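Local structure of DUF871 domain-containing protein (Enterococcus faecalis, 2P0O) at residues V174-R185 with V216-S227; A268-E276 with Y315-L326. The protein is of unknown function but is probably a 6-phospho-N-acetylmuramidase with a TIM barrel followed by a cyclophilin-like domain. All coordinates share one frame; numbering follows the deposited sequence.

Interaction 1 of 2, residues V174-R185 with V216-S227; sequences VFTFVPGDGQTR and VDAVYIGDPTIS. With NA (sodium ion), chain C.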
loop_
_atom_site.group_PDB
_atom_site.type_symbol
_atom_site.label_atom_id
_atom_site.label_comp_id
_atom_site.label_asym_id
_atom_site.label_seq_id
_atom_site.Cartn_x
_atom_site.Cartn_y
_atom_site.Cartn_z
ATOM N N VAL A 174 3.078 -13.529 4.670
ATOM C CA VAL A 174 1.732 -12.949 4.636
ATOM C C VAL A 174 1.704 -11.816 3.623
ATOM O O VAL A 174 2.482 -10.865 3.735
ATOM C CB VAL A 174 1.316 -12.402 6.021
ATOM C CG1 VAL A 174 -0.034 -11.617 5.916
ATOM C CG2 VAL A 174 1.226 -13.533 7.006
ATOM N N PHE A 175 0.810 -11.950 2.643
ATOM C CA PHE A 175 0.606 -10.980 1.575
ATOM C C PHE A 175 -0.852 -10.482 1.655
ATOM O O PHE A 175 -1.802 -11.263 1.873
ATOM C CB PHE A 175 0.805 -11.652 0.201
ATOM C CG PHE A 175 2.249 -11.840 -0.212
ATOM C CD1 PHE A 175 3.091 -12.679 0.489
ATOM C CD2 PHE A 175 2.745 -11.206 -1.354
ATOM C CE1 PHE A 175 4.422 -12.849 0.085
ATOM C CE2 PHE A 175 4.065 -11.386 -1.777
ATOM C CZ PHE A 175 4.914 -12.192 -1.047
ATOM N N THR A 176 -1.026 -9.192 1.415
ATOM C CA THR A 176 -2.313 -8.550 1.551
ATOM C C THR A 176 -2.480 -7.496 0.450
ATOM O O THR A 176 -1.491 -7.029 -0.142
ATOM C CB THR A 176 -2.422 -7.887 2.946
ATOM O OG1 THR A 176 -3.738 -7.356 3.109
ATOM C CG2 THR A 176 -1.424 -6.744 3.089
ATOM N N PHE A 177 -3.722 -7.109 0.188
ATOM C CA PHE A 177 -4.004 -6.081 -0.787
ATOM C C PHE A 177 -4.432 -4.758 -0.149
ATOM O O PHE A 177 -4.961 -4.728 0.968
ATOM C CB PHE A 177 -5.122 -6.522 -1.756
ATOM C CG PHE A 177 -4.740 -7.676 -2.643
ATOM C CD1 PHE A 177 -4.033 -7.460 -3.832
ATOM C CD2 PHE A 177 -5.082 -8.974 -2.288
ATOM C CE1 PHE A 177 -3.685 -8.516 -4.672
ATOM C CE2 PHE A 177 -4.771 -10.055 -3.131
ATOM C CZ PHE A 177 -4.038 -9.827 -4.316
ATOM N N VAL A 178 -4.230 -3.666 -0.890
ATOM C CA VAL A 178 -4.934 -2.433 -0.600
ATOM C C VAL A 178 -5.632 -2.071 -1.911
ATOM O O VAL A 178 -5.194 -2.497 -2.987
ATOM C CB VAL A 178 -3.987 -1.285 -0.122
ATOM C CG1 VAL A 178 -3.387 -1.606 1.254
ATOM C CG2 VAL A 178 -2.870 -0.984 -1.150
ATOM N N PRO A 179 -6.695 -1.241 -1.836
ATOM C CA PRO A 179 -7.349 -0.833 -3.074
ATOM C C PRO A 179 -6.509 0.218 -3.810
ATOM O O PRO A 179 -5.597 0.828 -3.223
ATOM C CB PRO A 179 -8.678 -0.244 -2.585
ATOM C CG PRO A 179 -8.346 0.334 -1.227
ATOM C CD PRO A 179 -7.299 -0.616 -0.640
ATOM N N GLY A 180 -6.784 0.400 -5.093
ATOM C CA GLY A 180 -6.202 1.507 -5.845
ATOM C C GLY A 180 -7.245 2.600 -6.065
ATOM O O GLY A 180 -8.447 2.375 -5.856
ATOM N N ASP A 181 -6.798 3.777 -6.497
ATOM C CA ASP A 181 -7.680 4.925 -6.653
ATOM C C ASP A 181 -7.508 5.640 -7.985
ATOM O O ASP A 181 -7.986 6.775 -8.126
ATOM C CB ASP A 181 -7.441 5.921 -5.505
ATOM C CG ASP A 181 -5.991 6.459 -5.473
ATOM O OD1 ASP A 181 -5.106 5.863 -6.122
ATOM O OD2 ASP A 181 -5.737 7.458 -4.766
ATOM N N GLY A 182 -6.824 4.995 -8.938
ATOM C CA GLY A 182 -6.728 5.461 -10.321
ATOM C C GLY A 182 -7.864 4.797 -11.111
ATOM O O GLY A 182 -9.034 5.183 -10.976
ATOM N N GLN A 183 -7.509 3.792 -11.916
ATOM C CA GLN A 183 -8.451 2.877 -12.543
ATOM C C GLN A 183 -8.883 1.757 -11.615
ATOM O O GLN A 183 -8.082 0.855 -11.307
ATOM C CB GLN A 183 -7.814 2.214 -13.758
ATOM C CG GLN A 183 -8.309 2.704 -15.075
ATOM C CD GLN A 183 -7.737 1.855 -16.212
ATOM O OE1 GLN A 183 -6.814 2.283 -16.921
ATOM N NE2 GLN A 183 -8.254 0.624 -16.353
ATOM N N THR A 184 -10.149 1.790 -11.213
ATOM C CA THR A 184 -10.690 0.757 -10.331
ATOM C C THR A 184 -11.313 -0.372 -11.161
ATOM O O THR A 184 -11.811 -0.138 -12.258
ATOM C CB THR A 184 -11.697 1.325 -9.318
ATOM O OG1 THR A 184 -12.713 2.047 -10.023
ATOM C CG2 THR A 184 -10.997 2.260 -8.338
ATOM N N ARG A 185 -11.262 -1.590 -10.634
ATOM C CA ARG A 185 -11.787 -2.760 -11.331
ATOM C C ARG A 185 -13.311 -2.771 -11.215
ATOM O O ARG A 185 -13.860 -2.532 -10.129
ATOM C CB ARG A 185 -11.156 -4.050 -10.743
ATOM C CG ARG A 185 -11.849 -5.385 -11.096
ATOM C CD ARG A 185 -11.227 -6.239 -12.213
ATOM N NE ARG A 185 -10.732 -5.479 -13.357
ATOM C CZ ARG A 185 -10.590 -5.948 -14.606
ATOM N NH1 ARG A 185 -10.110 -5.136 -15.544
ATOM N NH2 ARG A 185 -10.934 -7.199 -14.937
ATOM N N VAL A 216 2.780 -8.617 8.542
ATOM C CA VAL A 216 2.517 -8.519 7.105
ATOM C C VAL A 216 3.870 -8.438 6.407
ATOM O O VAL A 216 4.750 -7.655 6.816
ATOM C CB VAL A 216 1.677 -7.268 6.760
ATOM C CG1 VAL A 216 1.470 -7.140 5.230
ATOM C CG2 VAL A 216 0.334 -7.298 7.517
ATOM N N ASP A 217 4.051 -9.210 5.352
ATOM C CA ASP A 217 5.338 -9.182 4.672
ATOM C C ASP A 217 5.280 -8.374 3.387
ATOM O O ASP A 217 6.295 -7.805 2.962
ATOM C CB ASP A 217 5.854 -10.600 4.433
ATOM C CG ASP A 217 6.019 -11.367 5.730
ATOM O OD1 ASP A 217 6.930 -11.022 6.514
ATOM O OD2 ASP A 217 5.232 -12.299 5.984
ATOM N N ALA A 218 4.090 -8.273 2.796
ATOM C CA ALA A 218 3.949 -7.609 1.501
ATOM C C ALA A 218 2.592 -6.973 1.302
ATOM O O ALA A 218 1.579 -7.475 1.812
ATOM C CB ALA A 218 4.258 -8.579 0.373
ATOM N N VAL A 219 2.572 -5.863 0.568
ATOM C CA VAL A 219 1.330 -5.167 0.273
ATOM C C VAL A 219 1.236 -4.881 -1.228
ATOM O O VAL A 219 2.171 -4.302 -1.802
ATOM C CB VAL A 219 1.214 -3.842 1.071
ATOM C CG1 VAL A 219 -0.154 -3.206 0.814
ATOM C CG2 VAL A 219 1.385 -4.098 2.552
ATOM N N TYR A 220 0.104 -5.289 -1.827
ATOM C CA TYR A 220 -0.182 -5.120 -3.244
ATOM C C TYR A 220 -1.390 -4.227 -3.502
ATOM O O TYR A 220 -2.413 -4.340 -2.839
ATOM C CB TYR A 220 -0.439 -6.487 -3.903
ATOM C CG TYR A 220 0.847 -7.240 -4.241
ATOM C CD1 TYR A 220 1.786 -7.548 -3.231
ATOM C CD2 TYR A 220 1.129 -7.648 -5.563
ATOM C CE1 TYR A 220 2.968 -8.230 -3.527
ATOM C CE2 TYR A 220 2.334 -8.350 -5.882
ATOM C CZ TYR A 220 3.234 -8.634 -4.846
ATOM O OH TYR A 220 4.399 -9.311 -5.092
ATOM N N ILE A 221 -1.280 -3.372 -4.509
ATOM C CA ILE A 221 -2.440 -2.659 -5.024
ATOM C C ILE A 221 -3.355 -3.692 -5.682
ATOM O O ILE A 221 -2.921 -4.417 -6.597
ATOM C CB ILE A 221 -2.076 -1.566 -6.081
ATOM C CG1 ILE A 221 -0.813 -0.774 -5.664
ATOM C CG2 ILE A 221 -3.303 -0.655 -6.357
ATOM C CD1 ILE A 221 -0.968 -0.064 -4.313
ATOM N N GLY A 222 -4.617 -3.732 -5.238
ATOM C CA GLY A 222 -5.604 -4.662 -5.795
ATOM C C GLY A 222 -6.161 -4.208 -7.126
ATOM O O GLY A 222 -6.297 -5.024 -8.058
ATOM N N ASP A 223 -6.518 -2.921 -7.240
ATOM C CA ASP A 223 -7.057 -2.405 -8.506
ATOM C C ASP A 223 -5.988 -2.200 -9.606
ATOM O O ASP A 223 -4.788 -2.237 -9.310
ATOM C CB ASP A 223 -7.776 -1.096 -8.261
ATOM C CG ASP A 223 -8.965 -1.264 -7.371
ATOM O OD1 ASP A 223 -10.042 -1.575 -7.901
ATOM O OD2 ASP A 223 -8.827 -1.086 -6.138
ATOM N N PRO A 224 -6.417 -2.006 -10.878
ATOM C CA PRO A 224 -5.474 -1.773 -11.980
ATOM C C PRO A 224 -4.390 -0.697 -11.786
ATOM O O PRO A 224 -3.254 -0.918 -12.210
ATOM C CB PRO A 224 -6.389 -1.420 -13.164
ATOM C CG PRO A 224 -7.671 -2.221 -12.896
ATOM C CD PRO A 224 -7.806 -2.116 -11.362
ATOM N N THR A 225 -4.733 0.458 -11.217
ATOM C CA THR A 225 -3.767 1.531 -11.033
ATOM C C THR A 225 -4.133 2.369 -9.811
ATOM O O THR A 225 -5.270 2.334 -9.295
ATOM C CB THR A 225 -3.691 2.513 -12.254
ATOM O OG1 THR A 225 -4.908 3.276 -12.330
ATOM C CG2 THR A 225 -3.422 1.792 -13.620
ATOM N N ILE A 226 -3.150 3.141 -9.360
ATOM C CA ILE A 226 -3.386 4.201 -8.385
ATOM C C ILE A 226 -3.311 5.510 -9.151
ATOM O O ILE A 226 -2.772 5.529 -10.256
ATOM C CB ILE A 226 -2.348 4.181 -7.250
ATOM C CG1 ILE A 226 -0.954 3.870 -7.790
ATOM C CG2 ILE A 226 -2.794 3.185 -6.136
ATOM C CD1 ILE A 226 0.158 4.113 -6.792
ATOM N N SER A 227 -3.846 6.590 -8.583
ATOM C CA SER A 227 -3.798 7.899 -9.237
ATOM C C SER A 227 -2.369 8.461 -9.225
ATOM O O SER A 227 -1.534 8.025 -8.436
ATOM C CB SER A 227 -4.705 8.877 -8.512
ATOM O OG SER A 227 -4.159 9.134 -7.229
HETATM NA NA NA C . 5.562 -5.683 8.098
HETATM O O HOH W 1 -6.142 10.285 -5.998
HETATM O O HOH W 2 -12.913 -1.706 -7.742
#

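Interaction 2 of 2, residues A268-E276 with Y315-L326; sequences AARDVLRSE and YMGEIQVTLVDL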
loop_
_atom_site.group_PDB
_atom_site.type_symbol
_atom_site.label_atom_id
_atom_site.label_comp_id
_atom_site.label_asym_id
_atom_site.label_seq_id
_atom_site.Cartn_x
_atom_site.Cartn_y
_atom_site.Cartn_z
ATOM N N ALA A 268 7.080 11.799 21.072
ATOM C CA ALA A 268 5.869 12.161 20.347
ATOM C C ALA A 268 4.661 12.351 21.265
ATOM O O ALA A 268 4.361 11.500 22.080
ATOM C CB ALA A 268 5.564 11.097 19.293
ATOM N N ALA A 269 3.960 13.459 21.075
ATOM C CA ALA A 269 2.776 13.792 21.842
ATOM C C ALA A 269 1.611 12.882 21.465
ATOM O O ALA A 269 1.489 12.464 20.305
ATOM C CB ALA A 269 2.410 15.241 21.561
ATOM N N ARG A 270 0.722 12.627 22.421
ATOM C CA ARG A 270 -0.506 11.901 22.153
ATOM C C ARG A 270 -1.361 12.706 21.168
ATOM O O ARG A 270 -1.862 12.167 20.200
ATOM C CB ARG A 270 -1.286 11.704 23.473
ATOM C CG ARG A 270 -2.486 10.781 23.361
ATOM C CD ARG A 270 -3.272 10.779 24.658
ATOM N NE ARG A 270 -3.758 12.127 24.948
ATOM C CZ ARG A 270 -4.475 12.435 26.021
ATOM N NH1 ARG A 270 -4.874 13.676 26.201
ATOM N NH2 ARG A 270 -4.798 11.500 26.906
ATOM N N ASP A 271 -1.506 14.007 21.424
ATOM C CA ASP A 271 -2.578 14.806 20.832
ATOM C C ASP A 271 -2.222 15.480 19.508
ATOM O O ASP A 271 -3.131 15.874 18.755
ATOM C CB ASP A 271 -2.971 15.935 21.796
ATOM C CG ASP A 271 -3.660 15.441 23.025
ATOM O OD1 ASP A 271 -4.237 14.340 22.983
ATOM O OD2 ASP A 271 -3.640 16.191 24.034
ATOM N N VAL A 272 -0.919 15.679 19.279
ATOM C CA VAL A 272 -0.425 16.560 18.218
ATOM C C VAL A 272 0.864 16.008 17.644
ATOM O O VAL A 272 1.612 15.281 18.313
ATOM C CB VAL A 272 -0.121 18.012 18.728
ATOM C CG1 VAL A 272 -1.409 18.778 19.151
ATOM C CG2 VAL A 272 0.888 18.016 19.880
ATOM N N LEU A 273 1.118 16.356 16.396
ATOM C CA LEU A 273 2.458 16.270 15.833
ATOM C C LEU A 273 3.153 17.585 16.197
ATOM O O LEU A 273 2.536 18.652 16.116
ATOM C CB LEU A 273 2.392 16.130 14.299
ATOM C CG LEU A 273 1.896 14.802 13.742
ATOM C CD1 LEU A 273 1.931 14.804 12.193
ATOM C CD2 LEU A 273 2.684 13.554 14.309
ATOM N N ARG A 274 4.405 17.523 16.615
ATOM C CA ARG A 274 5.128 18.748 16.998
ATOM C C ARG A 274 6.357 18.954 16.143
ATOM O O ARG A 274 7.268 18.108 16.130
ATOM C CB ARG A 274 5.566 18.745 18.478
ATOM C CG ARG A 274 4.487 18.491 19.499
ATOM C CD ARG A 274 5.113 18.406 20.905
ATOM N NE ARG A 274 5.644 19.719 21.343
ATOM C CZ ARG A 274 6.425 19.905 22.408
ATOM N NH1 ARG A 274 6.823 21.141 22.741
ATOM N NH2 ARG A 274 6.765 18.878 23.175
ATOM N N SER A 275 6.409 20.095 15.460
ATOM C CA SER A 275 7.535 20.399 14.584
ATOM C C SER A 275 8.672 20.879 15.439
ATOM O O SER A 275 8.618 21.951 16.049
ATOM C CB SER A 275 7.182 21.432 13.531
ATOM O OG SER A 275 8.356 21.805 12.813
ATOM N N GLU A 276 9.720 20.072 15.476
ATOM C CA GLU A 276 10.794 20.308 16.417
ATOM C C GLU A 276 11.607 21.607 16.267
ATOM O O GLU A 276 12.352 21.971 17.184
ATOM C CB GLU A 276 11.693 19.086 16.509
ATOM C CG GLU A 276 12.524 18.753 15.297
ATOM C CD GLU A 276 13.642 17.787 15.688
ATOM O OE1 GLU A 276 13.604 17.294 16.855
ATOM O OE2 GLU A 276 14.553 17.532 14.850
ATOM N N TYR A 315 6.798 29.286 24.167
ATOM C CA TYR A 315 6.317 28.384 23.113
ATOM C C TYR A 315 5.933 29.058 21.795
ATOM O O TYR A 315 5.614 28.359 20.830
ATOM C CB TYR A 315 5.206 27.426 23.626
ATOM C CG TYR A 315 5.790 26.472 24.631
ATOM C CD1 TYR A 315 6.512 25.352 24.207
ATOM C CD2 TYR A 315 5.678 26.712 25.996
ATOM C CE1 TYR A 315 7.108 24.496 25.118
ATOM C CE2 TYR A 315 6.269 25.848 26.931
ATOM C CZ TYR A 315 6.989 24.750 26.476
ATOM O OH TYR A 315 7.578 23.881 27.350
HETATM N N MSE A 316 5.966 30.397 21.750
HETATM C CA MSE A 316 5.632 31.116 20.519
HETATM C C MSE A 316 6.407 30.551 19.325
HETATM O O MSE A 316 7.629 30.411 19.390
HETATM C CB MSE A 316 5.922 32.610 20.648
HETATM C CG MSE A 316 5.811 33.352 19.326
HETATM SE SE MSE A 316 6.449 35.206 19.497
HETATM C CE MSE A 316 8.412 34.901 19.570
ATOM N N GLY A 317 5.684 30.217 18.257
ATOM C CA GLY A 317 6.279 29.707 17.042
ATOM C C GLY A 317 6.311 28.191 16.916
ATOM O O GLY A 317 6.659 27.676 15.861
ATOM N N GLU A 318 5.993 27.458 17.979
ATOM C CA GLU A 318 5.825 26.003 17.843
ATOM C C GLU A 318 4.735 25.698 16.832
ATOM O O GLU A 318 3.634 26.280 16.883
ATOM C CB GLU A 318 5.452 25.314 19.160
ATOM C CG GLU A 318 5.485 23.772 18.982
ATOM C CD GLU A 318 5.450 23.013 20.275
ATOM O OE1 GLU A 318 6.308 23.272 21.138
ATOM O OE2 GLU A 318 4.561 22.157 20.427
ATOM N N ILE A 319 5.050 24.786 15.928
ATOM C CA ILE A 319 4.110 24.364 14.887
ATOM C C ILE A 319 3.607 22.980 15.265
ATOM O O ILE A 319 4.398 22.078 15.602
ATOM C CB ILE A 319 4.765 24.403 13.461
ATOM C CG1 ILE A 319 5.137 25.841 13.080
ATOM C CG2 ILE A 319 3.850 23.809 12.377
ATOM C CD1 ILE A 319 6.218 25.974 11.995
ATOM N N GLN A 320 2.296 22.818 15.214
ATOM C CA GLN A 320 1.673 21.540 15.487
ATOM C C GLN A 320 0.645 21.181 14.415
ATOM O O GLN A 320 0.077 22.068 13.723
ATOM C CB GLN A 320 0.979 21.589 16.825
ATOM C CG GLN A 320 1.880 21.967 18.003
ATOM C CD GLN A 320 1.164 21.833 19.316
ATOM O OE1 GLN A 320 -0.070 21.790 19.355
ATOM N NE2 GLN A 320 1.914 21.771 20.394
ATOM N N VAL A 321 0.421 19.888 14.272
ATOM C CA VAL A 321 -0.732 19.379 13.561
ATOM C C VAL A 321 -1.471 18.513 14.577
ATOM O O VAL A 321 -0.857 17.616 15.199
ATOM C CB VAL A 321 -0.298 18.521 12.346
ATOM C CG1 VAL A 321 -1.513 18.056 11.519
ATOM C CG2 VAL A 321 0.711 19.290 11.452
ATOM N N THR A 322 -2.774 18.759 14.729
ATOM C CA THR A 322 -3.599 17.976 15.645
ATOM C C THR A 322 -3.910 16.565 15.183
ATOM O O THR A 322 -4.255 16.340 14.006
ATOM C CB THR A 322 -4.881 18.724 16.115
ATOM O OG1 THR A 322 -5.775 18.979 15.022
ATOM C CG2 THR A 322 -4.500 20.057 16.799
ATOM N N LEU A 323 -3.764 15.610 16.111
ATOM C CA LEU A 323 -4.026 14.208 15.823
ATOM C C LEU A 323 -5.424 13.824 16.277
ATOM O O LEU A 323 -5.944 12.788 15.879
ATOM C CB LEU A 323 -2.978 13.320 16.492
ATOM C CG LEU A 323 -1.556 13.455 15.894
ATOM C CD1 LEU A 323 -0.546 12.580 16.660
ATOM C CD2 LEU A 323 -1.543 13.116 14.397
ATOM N N VAL A 324 -6.021 14.687 17.107
ATOM C CA VAL A 324 -7.348 14.524 17.678
ATOM C C VAL A 324 -8.039 15.913 17.644
ATOM O O VAL A 324 -7.384 16.915 17.432
ATOM C CB VAL A 324 -7.258 13.995 19.152
ATOM C CG1 VAL A 324 -6.473 12.679 19.234
ATOM C CG2 VAL A 324 -6.569 15.017 20.085
ATOM N N ASP A 325 -9.354 15.968 17.876
ATOM C CA ASP A 325 -10.070 17.242 17.983
ATOM C C ASP A 325 -9.654 17.954 19.264
ATOM O O ASP A 325 -9.849 17.434 20.376
ATOM C CB ASP A 325 -11.583 17.008 18.004
ATOM C CG ASP A 325 -12.133 16.542 16.666
ATOM O OD1 ASP A 325 -11.367 16.454 15.672
ATOM O OD2 ASP A 325 -13.355 16.254 16.604
ATOM N N LEU A 326 -9.090 19.146 19.108
ATOM C CA LEU A 326 -8.731 19.990 20.242
ATOM C C LEU A 326 -9.577 21.266 20.261
ATOM O O LEU A 326 -9.991 21.783 19.218
ATOM C CB LEU A 326 -7.223 20.293 20.260
ATOM C CG LEU A 326 -6.319 19.133 20.716
ATOM C CD1 LEU A 326 -4.834 19.507 20.674
ATOM C CD2 LEU A 326 -6.663 18.740 22.154
#

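Interaction 1 of 2, residues V174-R185 with V216-S227
D223 meets G180 and R185 in the loop that follows strand 173-178, and its carboxylate bridges the two. Its CG lies anti to the carbonyl carbon (chi1 -64°), which brings the carboxylate to that loop. D223 OD2 accepts from G180 N at 2.7 Å, and OD1 uses its anti lone pair for R185 N at 3.0 Å. The loop residue L192 adds a further N-H to OD2. The P224 ring lies on the Q183 carbonyl, CD to O 3.0 Å. T225 OG1 takes Q183 N in a nearly straight bond of 2.7 Å.

Before these loops in the chain, the strands run parallel, as the seventh and eighth of the TIM barrel. Y220 N binds T176 O, Y220 O takes V178 N at 2.7 Å, and Y220 CE1 comes to 3.7 Å from F175 CD2. The two rings meet obliquely. A218 CB lies over one face of F175, and W144 stacks on the same ring. D217 OD2 accepts from V174 N. V216 O coordinates sodium, with M211 O and D213 O as the other protein ligands.

Backbone bonds and apolar side chains thus join the strands, whereas carboxylate and hydroxyl oxygens accept backbone N-H groups of the loops.

Interaction 2 of 2, residues A268-E276 with Y315-L326
R274 and E318 form a side-on salt bridge with one nitrogen to each oxygen. R274 NH1 reaches E318 OE1 at 2.7 Å on its syn side, and R274 NE reaches E318 OE2 at 2.8 Å from above the carboxylate plane. Both oxygens lie in the guanidinium plane, but the carboxylate is turned 37° from it. A bend at chi3 of R274 (68°) turns its guanidinium toward the glutamate. OE2 has a second donor, Q320 NE2 at 2.7 Å, and the two nitrogens come from opposite faces of the carboxylate. Three bonds therefore fix the rotation of the E318 head group. R265 lies close to R274 as a like charge, so the glutamate probably eases that repulsion.

The backbones pair antiparallel. L273 and V321 are a hydrogen-bonded pair, with L273 N to V321 O at 2.6 Å. L323 N continues the pairing past the strand by binding D271 O.

On the face of R274 and Q320, V272 CG1 meets L326 CD1 at 3.8 Å, the side chains crossing at about a right angle. On the other face L273 CG lies 3.9 Å from L323 CD2, and L273 and V321 both rest on F355 of strand 354-359.

Strand 272-275 is an outermost strand of a four-stranded antiparallel sheet in the cyclophilin-like domain, though R274 and E276 also make backbone bonds to R265 and T263. The faces differ in chemistry: one carries the polar network and V272, the other is largely apolar, with L273, V321 and I319, and holds S275, whose OG is hydrogen-bonded to H262 ND1.

In the fold
Interaction 1 is buried near the middle of the chain, and interaction 2 is a partly buried contact of the second domain. Their centres lie about 32 Å apart and they do not touch. They share no element: 174-185 and 216-227 belong to the TIM barrel, 268-276 and 315-326 to the cyclophilin-like domain. The first pairs parallel strands through a beta-alpha-beta crossover with helix 203-212. The second pairs antiparallel strands at the end of the four-stranded antiparallel sheet. In interaction 1 side-chain acceptors mostly hold backbone N-H groups of loops. In interaction 2 the principal side-chain bonds join charged and amide groups of different side chains.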